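PDB 2X49: invasion protein InvA from Salmonella enterica, which takes part in the invasion of intestinal epithelial cells as a type III secretion export-apparatus protein, this chain being its C-terminal domain. Local coordinates for residues V80-D85 with G119-N124; G233-A238 with S326-K331; Q99-Y104 with I285-L290; D56-L61 with V68-V73; L290-S295 with P311-L316. All coordinates share one frame; numbering follows the deposited sequence.

Overall arrangement
Along the chain the hairpin of interaction 4 comes first, followed by interaction 1; the two belong to separate sheets, their centres about 21 Å apart. Interaction 3 then ties strand 102-107, in the same antiparallel sheet as interaction 1, to the loop before strand 291-294, so its segments alternate with those of interactions 1 and 2. Interactions 2 and 5 share the parallel sheet 314-317, 291-294, 236-240, 327-332, with centres about 12 Å apart. Arg237 touches interactions 1 and 3, and Leu290 is common to 3 and 5. Interactions 1, 2 and 3 thus bring distant parts of the C-terminal domain together, 3 linking the antiparallel sheet to the parallel one, while 4 and 5 are local pairings.

Interaction 1 (V80-D85 with G119-N124); sequences VVNYSD and GYVLRN
Val80 and Leu122 face each other as an antiparallel non-hydrogen-bonded pair, and beyond them the 80-85 chain leaves the sheet while staying bound to 119-124. The packed part lies on the Val80 side. There CG1 of Val80, anti to the backbone N (chi1 -167°), reaches CD1 of Tyr120 at 3.7 Å, while CG2 of Val80 meets CD2 of Leu122 at 3.9 Å; a beta-branched residue thus serves two neighbours at once. Val81 N donates to Val121 O at 2.9 Å. Asn82 continues the pairing with its side chain: its OD1 accepts from Val121 N at 2.9 Å in an almost straight bond (176° at the hydrogen), the donor tilted from the amide carbonyl plane. A short amide can stand in here for a strand carbonyl just where the regular pairing stops. Farther along, Ser84 OG lies at the edge of the Tyr120 ring, in its plane, and donates to Tyr120 OH at 2.9 Å; that hydroxyl is also hydrogen-bonded to Glu86. Buried Val81 packs on Arg123, its CG2 3.8 Å above the guanidinium plane, over the centre, and Arg123 NH1 forms salt bridges with Glu128 and Asp289.

The open side is that of Val121 and Gly119, both exposed; Val81 CB lies a loose 4.3 Å from Val121 CG1. Gly119, with positive phi, closes helix 109-116 in a Schellman motif. Leu115 of that helix packs on both Val80 and Tyr120, strand 102-107 pairs with Val80 through Phe105, and Arg237 of strand 236-240 touches Val81, Asn82 and Val121.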
# COMPACT_ATOMS: atom_id res chain seq x y z
N VAL A 80 0.32 15.86 -10.97
CA VAL A 80 0.71 15.13 -12.21
C VAL A 80 1.29 13.79 -11.80
O VAL A 80 2.43 13.65 -11.41
CB VAL A 80 1.72 15.89 -13.11
CG1 VAL A 80 1.82 15.20 -14.52
CG2 VAL A 80 1.28 17.33 -13.31
N VAL A 81 0.46 12.78 -11.94
CA VAL A 81 0.83 11.40 -11.46
C VAL A 81 1.99 10.79 -12.22
O VAL A 81 2.92 10.25 -11.63
CB VAL A 81 -0.40 10.45 -11.42
CG1 VAL A 81 -0.04 9.00 -10.97
CG2 VAL A 81 -1.54 11.03 -10.50
N ASN A 82 1.93 10.89 -13.53
CA ASN A 82 2.97 10.35 -14.43
C ASN A 82 3.85 11.46 -15.02
O ASN A 82 4.18 11.50 -16.20
CB ASN A 82 2.38 9.45 -15.52
CG ASN A 82 1.44 10.19 -16.46
OD1 ASN A 82 0.99 11.27 -16.14
ND2 ASN A 82 1.14 9.60 -17.62
N TYR A 83 4.28 12.32 -14.12
CA TYR A 83 5.21 13.43 -14.50
C TYR A 83 6.46 12.96 -15.24
O TYR A 83 7.01 11.88 -15.02
CB TYR A 83 5.65 14.17 -13.24
CG TYR A 83 6.47 15.40 -13.52
CD1 TYR A 83 5.86 16.61 -13.83
CD2 TYR A 83 7.86 15.36 -13.48
CE1 TYR A 83 6.61 17.75 -14.11
CE2 TYR A 83 8.64 16.52 -13.74
CZ TYR A 83 8.00 17.70 -14.05
OH TYR A 83 8.80 18.81 -14.31
N SER A 84 6.87 13.80 -16.18
CA SER A 84 8.21 13.78 -16.75
C SER A 84 8.76 15.18 -16.98
O SER A 84 8.02 16.17 -17.01
CB SER A 84 8.27 13.00 -18.04
OG SER A 84 7.86 13.77 -19.15
N ASP A 85 10.07 15.19 -17.11
CA ASP A 85 10.89 16.43 -17.18
C ASP A 85 10.52 17.20 -18.43
O ASP A 85 10.81 18.40 -18.58
CB ASP A 85 12.39 16.12 -17.21
CG ASP A 85 12.96 15.94 -15.82
OD1 ASP A 85 12.43 16.55 -14.87
OD2 ASP A 85 13.98 15.23 -15.71
N GLY A 119 -1.62 13.59 -22.59
CA GLY A 119 -1.77 12.24 -22.05
C GLY A 119 -1.24 12.00 -20.67
O GLY A 119 -1.10 10.86 -20.23
N TYR A 120 -0.92 13.09 -20.01
CA TYR A 120 -0.61 13.11 -18.54
C TYR A 120 -1.90 12.84 -17.78
O TYR A 120 -3.03 13.14 -18.22
CB TYR A 120 0.07 14.43 -18.09
CG TYR A 120 1.49 14.58 -18.63
CD1 TYR A 120 2.58 14.03 -17.96
CD2 TYR A 120 1.74 15.25 -19.81
CE1 TYR A 120 3.87 14.14 -18.47
CE2 TYR A 120 3.05 15.35 -20.34
CZ TYR A 120 4.10 14.81 -19.64
OH TYR A 120 5.39 14.89 -20.14
N VAL A 121 -1.72 12.14 -16.66
CA VAL A 121 -2.80 11.80 -15.77
C VAL A 121 -2.72 12.69 -14.54
O VAL A 121 -1.67 12.82 -13.93
CB VAL A 121 -2.72 10.31 -15.35
CG1 VAL A 121 -3.63 10.02 -14.20
CG2 VAL A 121 -3.03 9.41 -16.54
N LEU A 122 -3.85 13.32 -14.23
CA LEU A 122 -3.94 14.24 -13.10
C LEU A 122 -4.81 13.69 -12.01
O LEU A 122 -5.77 12.94 -12.21
CB LEU A 122 -4.47 15.62 -13.52
CG LEU A 122 -3.79 16.38 -14.65
CD1 LEU A 122 -4.75 17.49 -15.09
CD2 LEU A 122 -2.46 17.01 -14.25
N ARG A 123 -4.44 14.07 -10.81
CA ARG A 123 -5.21 13.76 -9.62
C ARG A 123 -5.50 15.04 -8.80
O ARG A 123 -4.62 15.84 -8.54
CB ARG A 123 -4.41 12.77 -8.76
CG ARG A 123 -5.17 12.06 -7.70
CD ARG A 123 -4.27 11.05 -6.94
NE ARG A 123 -4.05 9.86 -7.76
CZ ARG A 123 -3.08 8.96 -7.60
NH1 ARG A 123 -2.16 9.10 -6.67
NH2 ARG A 123 -3.01 7.95 -8.46
N ASN A 124 -6.76 15.20 -8.41
CA ASN A 124 -7.11 16.30 -7.51
C ASN A 124 -6.59 16.11 -6.12
O ASN A 124 -6.24 15.00 -5.67
CB ASN A 124 -8.60 16.62 -7.49
CG ASN A 124 -9.43 15.60 -6.82
OD1 ASN A 124 -9.16 15.17 -5.70
ND2 ASN A 124 -10.53 15.23 -7.49

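Interaction 2 (G233-A238 with S326-K331); sequences GGELRA and SVNVIK
Leu236, Arg237 and Ala238 pair in parallel with Val327, Asn328 and Val329, a surface contact that adds strand 327-332 to strand 236-240 at one edge of the parallel sheet. The short strand axes come within 4.7 Å and their directions differ by 22°. Four backbone bonds hold the register: Leu236 N to Ser326 O, Asn328 N to Leu236 O, Ala238 N to Asn328 O and Ile330 N to Ala238 O. The second of these is nearly straight, 178° at the hydrogen with N and O 2.8 Å apart.

Just ahead of the pairing, Glu235 extends its chain beyond CG to cross the side chain of Asn328. Asn328 ND2 donates to Glu235 OE2 at 3.0 Å, reaching it on the syn side but tilted out of the carboxylate plane; the amide and carboxylate planes stand 69° apart. The other oxygen, Glu235 OE1, takes a weak bond from Ser326 OG at 3.4 Å. Arg237 NE makes a long salt bridge to Glu235 OE2, 3.9 Å away and through charge alone, the oxygen lying well out of the guanidinium plane. Polar residues suit this partly exposed side.

On the opposite face, Leu236 and Ala238 are buried, with Val291 of the adjoining strand packing beside both and Leu293 beside the small Ala238. Ala238 CB is a loose 4.5 Å from Val329 CG2. Beta-branched Val327 and Val329 suit the extended edge strand. The arrangement is that of a four-stranded parallel sheet, ordered 314-317, 291-294, 236-240, 327-332, whose last strand in sequence is added at the edge beside its first.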
# COMPACT_ATOMS: atom_id res chain seq x y z
N GLY A 233 -7.91 1.49 -12.46
CA GLY A 233 -8.63 1.40 -13.73
C GLY A 233 -7.73 1.86 -14.85
O GLY A 233 -8.15 2.05 -16.00
N GLY A 234 -6.48 2.04 -14.47
CA GLY A 234 -5.43 2.52 -15.38
C GLY A 234 -4.32 1.53 -15.64
O GLY A 234 -4.40 0.35 -15.31
N GLU A 235 -3.26 2.05 -16.22
CA GLU A 235 -2.11 1.23 -16.56
C GLU A 235 -1.32 0.97 -15.27
O GLU A 235 -1.32 1.77 -14.34
CB GLU A 235 -1.24 1.88 -17.65
CG GLU A 235 -0.13 2.76 -17.13
CD GLU A 235 0.72 3.35 -18.23
OE1 GLU A 235 0.38 3.15 -19.41
OE2 GLU A 235 1.74 4.01 -17.92
N LEU A 236 -0.72 -0.20 -15.21
CA LEU A 236 0.18 -0.51 -14.10
C LEU A 236 1.57 0.05 -14.37
O LEU A 236 2.22 -0.27 -15.37
CB LEU A 236 0.26 -2.02 -13.89
CG LEU A 236 1.03 -2.53 -12.71
CD1 LEU A 236 0.26 -2.22 -11.42
CD2 LEU A 236 1.24 -4.03 -12.83
N ARG A 237 2.02 0.91 -13.47
CA ARG A 237 3.36 1.52 -13.58
C ARG A 237 4.31 0.73 -12.70
O ARG A 237 4.05 0.57 -11.53
CB ARG A 237 3.34 3.00 -13.17
CG ARG A 237 2.31 3.78 -13.92
CD ARG A 237 2.23 5.24 -13.55
NE ARG A 237 1.32 5.87 -14.51
CZ ARG A 237 0.02 6.05 -14.32
NH1 ARG A 237 -0.56 5.71 -13.18
NH2 ARG A 237 -0.71 6.58 -15.27
N ALA A 238 5.39 0.27 -13.31
CA ALA A 238 6.34 -0.69 -12.70
C ALA A 238 7.79 -0.39 -12.95
O ALA A 238 8.17 0.24 -13.91
CB ALA A 238 6.02 -2.11 -13.21
N SER A 326 -2.62 -2.93 -19.67
CA SER A 326 -1.47 -2.06 -19.97
C SER A 326 -0.48 -2.04 -18.80
O SER A 326 -0.85 -1.79 -17.66
CB SER A 326 -1.94 -0.63 -20.29
OG SER A 326 -0.84 0.18 -20.65
N VAL A 327 0.77 -2.34 -19.12
CA VAL A 327 1.88 -2.26 -18.15
C VAL A 327 2.98 -1.38 -18.71
O VAL A 327 3.39 -1.48 -19.85
CB VAL A 327 2.42 -3.67 -17.79
CG1 VAL A 327 3.58 -3.61 -16.78
CG2 VAL A 327 1.33 -4.55 -17.18
N ASN A 328 3.42 -0.45 -17.89
CA ASN A 328 4.48 0.46 -18.26
C ASN A 328 5.66 0.28 -17.33
O ASN A 328 5.65 0.75 -16.20
CB ASN A 328 3.97 1.90 -18.15
CG ASN A 328 5.03 2.93 -18.46
OD1 ASN A 328 6.07 2.61 -19.02
ND2 ASN A 328 4.76 4.18 -18.10
N VAL A 329 6.69 -0.39 -17.82
CA VAL A 329 7.94 -0.54 -17.06
C VAL A 329 8.83 0.67 -17.30
O VAL A 329 9.33 0.86 -18.39
CB VAL A 329 8.74 -1.82 -17.46
CG1 VAL A 329 10.08 -1.84 -16.74
CG2 VAL A 329 7.95 -3.07 -17.13
N ILE A 330 8.97 1.49 -16.27
CA ILE A 330 9.70 2.79 -16.38
C ILE A 330 11.20 2.72 -16.08
O ILE A 330 11.97 3.63 -16.36
CB ILE A 330 9.05 3.90 -15.53
CG1 ILE A 330 9.26 3.66 -14.03
CG2 ILE A 330 7.57 4.06 -15.88
CD1 ILE A 330 8.70 4.81 -13.16
N LYS A 331 11.60 1.56 -15.59
CA LYS A 331 12.96 1.37 -15.08
C LYS A 331 13.23 -0.06 -14.65
O LYS A 331 12.34 -0.75 -14.18
CB LYS A 331 13.24 2.33 -13.89
CG LYS A 331 14.70 2.37 -13.57
CD LYS A 331 15.22 3.74 -13.48
CE LYS A 331 16.70 3.72 -13.37
NZ LYS A 331 17.11 4.88 -12.58

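Interaction 3 (Q99-Y104 with I285-L290); sequences QGSSQY and IAHKDL
Ser102 OG accepts the backbone N-H of His287 at 3.0 Å, an almost straight bond (170° at the hydrogen). The same oxygen lies over one face of the imidazole, toward its rim, with Ser102 OG 3.1 Å from His287 CG. Serine suits the place because its short side chain, OG anti to the carbonyl carbon (chi1 -79°), brings a polar atom to the first turn of the 3-10 segment 287-289. Ser101 approaches differently: its OG sits at the edge of the ring, near the plane, 3.2 Å from His287 CE1. A water binds both Ser101 O and His287 NE2, extending the polar contact.

Next to this, Ala286 points its CB at Tyr104 CE1 from 3.3 Å, an oblique and tight contact made by the small methyl of alanine. Lys288 CE reaches the edge of the Tyr104 ring near its plane, 3.9 Å from CE1. Lys288 NZ bonds to His131 and forms salt bridges with Glu128 and with Asp289, the hydrogen bond of the latter being weak. Another water bonds Tyr104 OH, at 2.6 Å, and the backbone N of Lys288. Two further waters link Gln103 weakly to Ala286 N and Ile285 O.

Strand 102-107 thus meets the loop before strand 291-294 partly through water. Helix 125-139 covers Tyr104, Lys288 and Asp289, strand 95-99 flanks Gln103 and Tyr104, and strand 236-240 packs against Ile285 and Leu290.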
# COMPACT_ATOMS: atom_id res chain seq x y z
N GLN A 99 9.80 13.51 -0.59
CA GLN A 99 9.81 12.73 0.68
C GLN A 99 10.69 11.52 0.45
O GLN A 99 10.36 10.66 -0.36
CB GLN A 99 8.38 12.33 1.06
CG GLN A 99 8.21 11.89 2.52
CD GLN A 99 7.59 12.97 3.41
OE1 GLN A 99 6.83 13.92 2.81
NE2 GLN A 99 7.80 12.95 4.62
N GLY A 100 11.86 11.50 1.08
CA GLY A 100 12.85 10.48 0.75
C GLY A 100 13.36 10.67 -0.66
O GLY A 100 13.87 11.74 -1.00
N SER A 101 13.27 9.64 -1.51
CA SER A 101 13.59 9.86 -2.94
C SER A 101 12.36 9.96 -3.83
O SER A 101 12.46 10.11 -5.06
CB SER A 101 14.57 8.83 -3.49
OG SER A 101 14.02 7.52 -3.56
N SER A 102 11.20 9.94 -3.20
CA SER A 102 9.95 10.14 -3.94
C SER A 102 9.71 11.61 -4.14
O SER A 102 9.83 12.40 -3.21
CB SER A 102 8.70 9.60 -3.22
OG SER A 102 8.56 8.23 -3.34
N GLN A 103 9.32 11.92 -5.35
CA GLN A 103 8.99 13.29 -5.73
C GLN A 103 7.55 13.38 -6.20
O GLN A 103 6.98 12.44 -6.79
CB GLN A 103 9.93 13.82 -6.81
CG GLN A 103 11.32 14.32 -6.33
CD GLN A 103 12.15 14.89 -7.48
OE1 GLN A 103 12.12 16.22 -7.65
NE2 GLN A 103 12.78 14.13 -8.24
N TYR A 104 6.96 14.52 -5.87
CA TYR A 104 5.56 14.84 -6.22
C TYR A 104 5.50 16.17 -6.93
O TYR A 104 6.06 17.14 -6.46
CB TYR A 104 4.69 14.88 -4.97
CG TYR A 104 4.75 13.62 -4.17
CD1 TYR A 104 3.83 12.63 -4.34
CD2 TYR A 104 5.75 13.42 -3.22
CE1 TYR A 104 3.90 11.47 -3.62
CE2 TYR A 104 5.84 12.25 -2.49
CZ TYR A 104 4.88 11.29 -2.69
OH TYR A 104 4.84 10.09 -2.01
N ILE A 285 8.17 9.38 -10.81
CA ILE A 285 6.89 8.87 -10.31
C ILE A 285 7.07 8.39 -8.85
O ILE A 285 7.97 7.64 -8.54
CB ILE A 285 6.35 7.76 -11.22
CG1 ILE A 285 6.11 8.36 -12.63
CG2 ILE A 285 5.09 7.17 -10.68
CD1 ILE A 285 5.39 7.38 -13.54
N ALA A 286 6.22 8.91 -7.97
CA ALA A 286 6.31 8.57 -6.52
C ALA A 286 6.17 7.08 -6.29
O ALA A 286 5.46 6.39 -6.99
CB ALA A 286 5.23 9.28 -5.73
N HIS A 287 6.84 6.60 -5.26
CA HIS A 287 6.87 5.15 -4.98
C HIS A 287 5.53 4.54 -4.72
O HIS A 287 5.33 3.38 -5.11
CB HIS A 287 7.83 4.83 -3.82
CG HIS A 287 9.23 5.27 -4.10
ND1 HIS A 287 10.21 5.34 -3.12
CD2 HIS A 287 9.79 5.74 -5.24
CE1 HIS A 287 11.32 5.81 -3.66
NE2 HIS A 287 11.09 6.06 -4.95
N LYS A 288 4.61 5.28 -4.09
CA LYS A 288 3.28 4.71 -3.78
C LYS A 288 2.49 4.43 -5.03
O LYS A 288 1.52 3.70 -4.99
CB LYS A 288 2.41 5.58 -2.87
CG LYS A 288 2.12 6.91 -3.38
CD LYS A 288 1.19 7.71 -2.42
CE LYS A 288 0.85 9.07 -2.99
NZ LYS A 288 -0.13 8.87 -4.10
N ASP A 289 2.95 5.00 -6.14
CA ASP A 289 2.24 4.92 -7.45
C ASP A 289 2.88 3.93 -8.40
O ASP A 289 2.51 3.80 -9.61
CB ASP A 289 2.13 6.32 -8.09
CG ASP A 289 1.20 7.26 -7.27
OD1 ASP A 289 0.01 6.94 -7.07
OD2 ASP A 289 1.67 8.35 -6.84
N LEU A 290 3.88 3.26 -7.87
CA LEU A 290 4.66 2.20 -8.57
C LEU A 290 4.49 0.87 -7.93
O LEU A 290 4.08 0.77 -6.80
CB LEU A 290 6.15 2.54 -8.54
CG LEU A 290 6.61 3.74 -9.35
CD1 LEU A 290 8.10 4.13 -9.14
CD2 LEU A 290 6.31 3.61 -10.86
O HOH W 1 12.67 7.88 -6.66
O HOH W 2 5.54 11.83 -8.88
O HOH W 3 9.52 9.61 -7.28
O HOH W 4 5.45 7.59 -2.37

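Interaction 4 (D56-L61 with V68-V73); sequences DNSIVL and VEQFTV
Gln70 faces Val60 across a non-hydrogen-bonded pair whose CA atoms are 4.3 Å apart. Its CB lies near Ile59 O and Val60 CG2. The next atom, CG of Gln70, anti to the backbone N (chi1 -176°), is 3.8 Å from Val60 CG2; the chain then runs extended, with CD and OE1 beside that same methyl, OE1 at 3.7 Å. At the tip, Gln70 NE2 comes near Ser58, 4.1 Å from its CB. A long amide thus lays its methylenes over a valine while its polar end stays at the exposed surface.

Ile59, Leu61 and Phe71 make the apolar part of the other face, where Glu69 also starts but leads its carboxylate off. Leu61 CB meets the Phe71 ring at its edge, in plane, 3.8 Å from CE2. Phe71 also packs on Cys132 and Thr136 of helix 125-139, and a mercury ion lies close to it.

Backbone bonds alternate along the strands: Phe71 N to Ile59 O at 2.7 Å, returned by Ile59 N to Phe71 O, then Leu61 N to Glu69 O. At the far end Leu61 O accepts Val68 N at 2.9 Å and, weakly, Glu69 N at 3.5 Å. Val68 and Glu69 both face Leu61, a classic beta bulge. Strand 58-63 also pairs with strand 10-14. Consecutive and antiparallel, strands 58-63 and 66-72 form a bulged beta hairpin at the edge of a four-stranded mixed sheet.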
# COMPACT_ATOMS: atom_id res chain seq x y z
N ASP A 56 -0.17 26.20 4.81
CA ASP A 56 -1.56 25.99 4.31
C ASP A 56 -1.77 24.67 3.56
O ASP A 56 -2.88 24.31 3.15
CB ASP A 56 -1.99 27.13 3.35
CG ASP A 56 -2.30 28.46 4.06
OD1 ASP A 56 -2.46 28.52 5.30
OD2 ASP A 56 -2.42 29.46 3.33
N ASN A 57 -0.67 23.95 3.36
CA ASN A 57 -0.64 22.79 2.46
C ASN A 57 0.01 21.57 3.10
O ASN A 57 0.67 20.77 2.46
CB ASN A 57 0.08 23.18 1.15
CG ASN A 57 -0.64 24.33 0.42
OD1 ASN A 57 -1.87 24.05 -0.02
ND2 ASN A 57 -0.09 25.42 0.26
N SER A 58 -0.13 21.52 4.40
CA SER A 58 0.46 20.39 5.19
C SER A 58 -0.57 19.70 6.07
O SER A 58 -1.45 20.33 6.65
CB SER A 58 1.61 20.93 6.08
OG SER A 58 2.64 21.51 5.31
N ILE A 59 -0.40 18.40 6.24
CA ILE A 59 -1.26 17.55 7.11
C ILE A 59 -0.37 16.58 7.85
O ILE A 59 0.57 16.10 7.28
CB ILE A 59 -2.30 16.72 6.28
CG1 ILE A 59 -3.27 17.65 5.50
CG2 ILE A 59 -3.08 15.78 7.19
CD1 ILE A 59 -4.44 18.16 6.28
N VAL A 60 -0.62 16.39 9.13
CA VAL A 60 0.04 15.33 9.91
C VAL A 60 -0.90 14.27 10.42
O VAL A 60 -1.97 14.51 10.99
CB VAL A 60 0.79 15.92 11.14
CG1 VAL A 60 1.74 14.86 11.85
CG2 VAL A 60 1.61 17.12 10.76
N LEU A 61 -0.47 13.04 10.23
CA LEU A 61 -1.20 11.89 10.74
C LEU A 61 -0.56 11.39 12.02
O LEU A 61 0.61 11.05 12.04
CB LEU A 61 -1.25 10.76 9.66
CG LEU A 61 -1.77 9.41 10.17
CD1 LEU A 61 -3.24 9.51 10.53
CD2 LEU A 61 -1.48 8.32 9.13
N VAL A 68 3.20 10.03 12.81
CA VAL A 68 3.58 8.91 11.91
C VAL A 68 4.12 9.41 10.58
O VAL A 68 5.14 8.97 10.05
CB VAL A 68 2.39 7.98 11.69
CG1 VAL A 68 2.56 7.13 10.45
CG2 VAL A 68 2.19 7.10 12.95
N GLU A 69 3.40 10.37 10.04
CA GLU A 69 3.80 11.00 8.77
C GLU A 69 3.25 12.39 8.63
O GLU A 69 2.15 12.67 9.06
CB GLU A 69 3.24 10.18 7.59
CG GLU A 69 4.18 9.15 7.00
CD GLU A 69 5.46 9.75 6.48
OE1 GLU A 69 5.45 10.95 6.11
OE2 GLU A 69 6.49 9.04 6.46
N GLN A 70 4.03 13.22 7.98
CA GLN A 70 3.56 14.55 7.57
C GLN A 70 3.51 14.54 6.05
O GLN A 70 4.53 14.24 5.37
CB GLN A 70 4.48 15.66 8.09
CG GLN A 70 3.98 17.10 7.77
CD GLN A 70 4.68 18.20 8.60
OE1 GLN A 70 5.07 17.99 9.76
NE2 GLN A 70 4.81 19.38 8.02
N PHE A 71 2.34 14.93 5.56
CA PHE A 71 2.03 14.99 4.12
C PHE A 71 1.96 16.43 3.64
O PHE A 71 1.51 17.33 4.31
CB PHE A 71 0.66 14.34 3.82
CG PHE A 71 0.50 12.92 4.33
CD1 PHE A 71 0.79 11.83 3.51
CD2 PHE A 71 0.09 12.65 5.60
CE1 PHE A 71 0.61 10.50 3.90
CE2 PHE A 71 -0.06 11.33 6.05
CZ PHE A 71 0.25 10.25 5.21
N THR A 72 2.39 16.62 2.42
CA THR A 72 2.20 17.89 1.72
C THR A 72 1.15 17.70 0.63
O THR A 72 1.29 16.84 -0.21
CB THR A 72 3.52 18.30 1.09
OG1 THR A 72 4.49 18.50 2.15
CG2 THR A 72 3.40 19.53 0.18
N VAL A 73 0.07 18.45 0.73
CA VAL A 73 -1.03 18.41 -0.20
C VAL A 73 -1.30 19.84 -0.65
O VAL A 73 -1.65 20.65 0.18
CB VAL A 73 -2.32 17.84 0.46
CG1 VAL A 73 -3.54 17.92 -0.50
CG2 VAL A 73 -2.13 16.42 0.95

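Interaction 5 (L290-S295 with P311-L316); sequences LVLLTS and PDLEVL
Leu292 and Val315 stand on one face of two parallel strands, Val291, Leu293 and Leu316 on the other. Leu292 CD2 touches Val315 CG2 at 4.2 Å and lies 4.4 Å from Leu313 CD2, while Leu313 turns CD1 to Leu290 CB. Thr294 and Val315 cross obliquely, the threonine methyl CG2 4.0 Å from Val315 CG1; its hydroxyl is bonded to Glu246, OG1 anti to the backbone N (chi1 -159°). On the second face Leu316 meets two partners: its CD1 approaches Val291 CG1 at 4.2 Å and its CB approaches Leu293 CD2 at 4.1 Å, both crossing at a slant. Branched aliphatic side chains fill these buried positions, closed by helices 299-306 and 223-231.

The backbones bond through Leu292, whose N donates to Glu314 O at 2.8 Å in a straight bond (176° at the hydrogen) and whose O accepts Leu316 N. Thr294 N reaches Leu316 O. Near the start of the strands a water accepts from Glu314 N and lies close to Leu290 O and Asp312 O. Glu314 carries its carboxylate to Arg188 and Lys303, so its buried charge is probably balanced; the remaining contact is chiefly apolar, as befits the strand pairing of a beta-alpha-beta unit whose helix 299-306 packs on Thr294 and Val315.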
# COMPACT_ATOMS: atom_id res chain seq x y z
N LEU A 290 3.88 3.26 -7.87
CA LEU A 290 4.66 2.20 -8.57
C LEU A 290 4.49 0.87 -7.93
O LEU A 290 4.08 0.77 -6.80
CB LEU A 290 6.15 2.54 -8.54
CG LEU A 290 6.61 3.74 -9.35
CD1 LEU A 290 8.10 4.13 -9.14
CD2 LEU A 290 6.31 3.61 -10.86
N VAL A 291 4.88 -0.16 -8.67
CA VAL A 291 5.18 -1.46 -8.04
C VAL A 291 6.49 -1.96 -8.55
O VAL A 291 6.92 -1.68 -9.68
CB VAL A 291 4.07 -2.51 -8.26
CG1 VAL A 291 2.75 -2.06 -7.54
CG2 VAL A 291 3.86 -2.77 -9.75
N LEU A 292 7.16 -2.75 -7.72
CA LEU A 292 8.36 -3.47 -8.15
C LEU A 292 7.92 -4.87 -8.57
O LEU A 292 7.17 -5.45 -7.89
CB LEU A 292 9.35 -3.55 -7.00
CG LEU A 292 10.78 -3.91 -7.23
CD1 LEU A 292 11.42 -3.09 -8.37
CD2 LEU A 292 11.42 -3.60 -5.88
N LEU A 293 8.38 -5.32 -9.72
CA LEU A 293 8.01 -6.64 -10.28
C LEU A 293 9.17 -7.60 -10.20
O LEU A 293 10.27 -7.30 -10.62
CB LEU A 293 7.63 -6.51 -11.77
CG LEU A 293 6.45 -5.63 -12.11
CD1 LEU A 293 6.19 -5.62 -13.65
CD2 LEU A 293 5.24 -6.08 -11.32
N THR A 294 8.87 -8.77 -9.68
CA THR A 294 9.88 -9.81 -9.55
C THR A 294 9.34 -11.21 -9.64
O THR A 294 8.15 -11.44 -9.71
CB THR A 294 10.62 -9.69 -8.24
OG1 THR A 294 11.88 -10.37 -8.39
CG2 THR A 294 9.77 -10.23 -7.15
N SER A 295 10.24 -12.17 -9.64
CA SER A 295 9.86 -13.60 -9.63
C SER A 295 9.19 -13.97 -8.32
O SER A 295 9.47 -13.40 -7.26
CB SER A 295 11.08 -14.51 -9.85
OG SER A 295 11.74 -14.31 -11.11
N PRO A 311 9.21 2.20 2.42
CA PRO A 311 8.04 1.54 2.98
C PRO A 311 6.81 1.54 2.08
O PRO A 311 5.92 0.71 2.25
CB PRO A 311 7.78 2.32 4.28
CG PRO A 311 8.44 3.65 4.08
CD PRO A 311 9.66 3.33 3.23
N ASP A 312 6.81 2.43 1.11
CA ASP A 312 5.64 2.65 0.27
C ASP A 312 5.77 2.02 -1.08
O ASP A 312 4.88 2.17 -1.91
CB ASP A 312 5.40 4.17 0.13
CG ASP A 312 5.09 4.83 1.46
OD1 ASP A 312 4.52 4.16 2.37
OD2 ASP A 312 5.43 6.00 1.62
N LEU A 313 6.84 1.26 -1.25
CA LEU A 313 7.06 0.57 -2.56
C LEU A 313 6.66 -0.90 -2.48
O LEU A 313 7.39 -1.72 -1.95
CB LEU A 313 8.53 0.70 -3.01
CG LEU A 313 8.92 0.13 -4.36
CD1 LEU A 313 8.01 0.63 -5.49
CD2 LEU A 313 10.38 0.53 -4.64
N GLU A 314 5.49 -1.21 -3.01
CA GLU A 314 5.03 -2.63 -2.96
C GLU A 314 5.73 -3.44 -4.07
O GLU A 314 6.28 -2.93 -5.06
CB GLU A 314 3.55 -2.77 -3.00
CG GLU A 314 2.79 -1.97 -1.94
CD GLU A 314 3.24 -2.12 -0.48
OE1 GLU A 314 3.83 -3.17 -0.12
OE2 GLU A 314 2.97 -1.18 0.32
N VAL A 315 5.78 -4.73 -3.77
CA VAL A 315 6.49 -5.71 -4.60
C VAL A 315 5.50 -6.80 -5.00
O VAL A 315 4.95 -7.47 -4.16
CB VAL A 315 7.72 -6.32 -3.86
CG1 VAL A 315 8.50 -7.19 -4.84
CG2 VAL A 315 8.64 -5.22 -3.18
N LEU A 316 5.30 -6.92 -6.31
CA LEU A 316 4.42 -7.95 -6.92
C LEU A 316 5.22 -8.97 -7.70
O LEU A 316 6.25 -8.66 -8.27
CB LEU A 316 3.36 -7.32 -7.85
CG LEU A 316 2.42 -6.24 -7.29
CD1 LEU A 316 1.27 -5.88 -8.25
CD2 LEU A 316 1.86 -6.60 -5.94
O HOH W 5 3.75 0.86 -4.16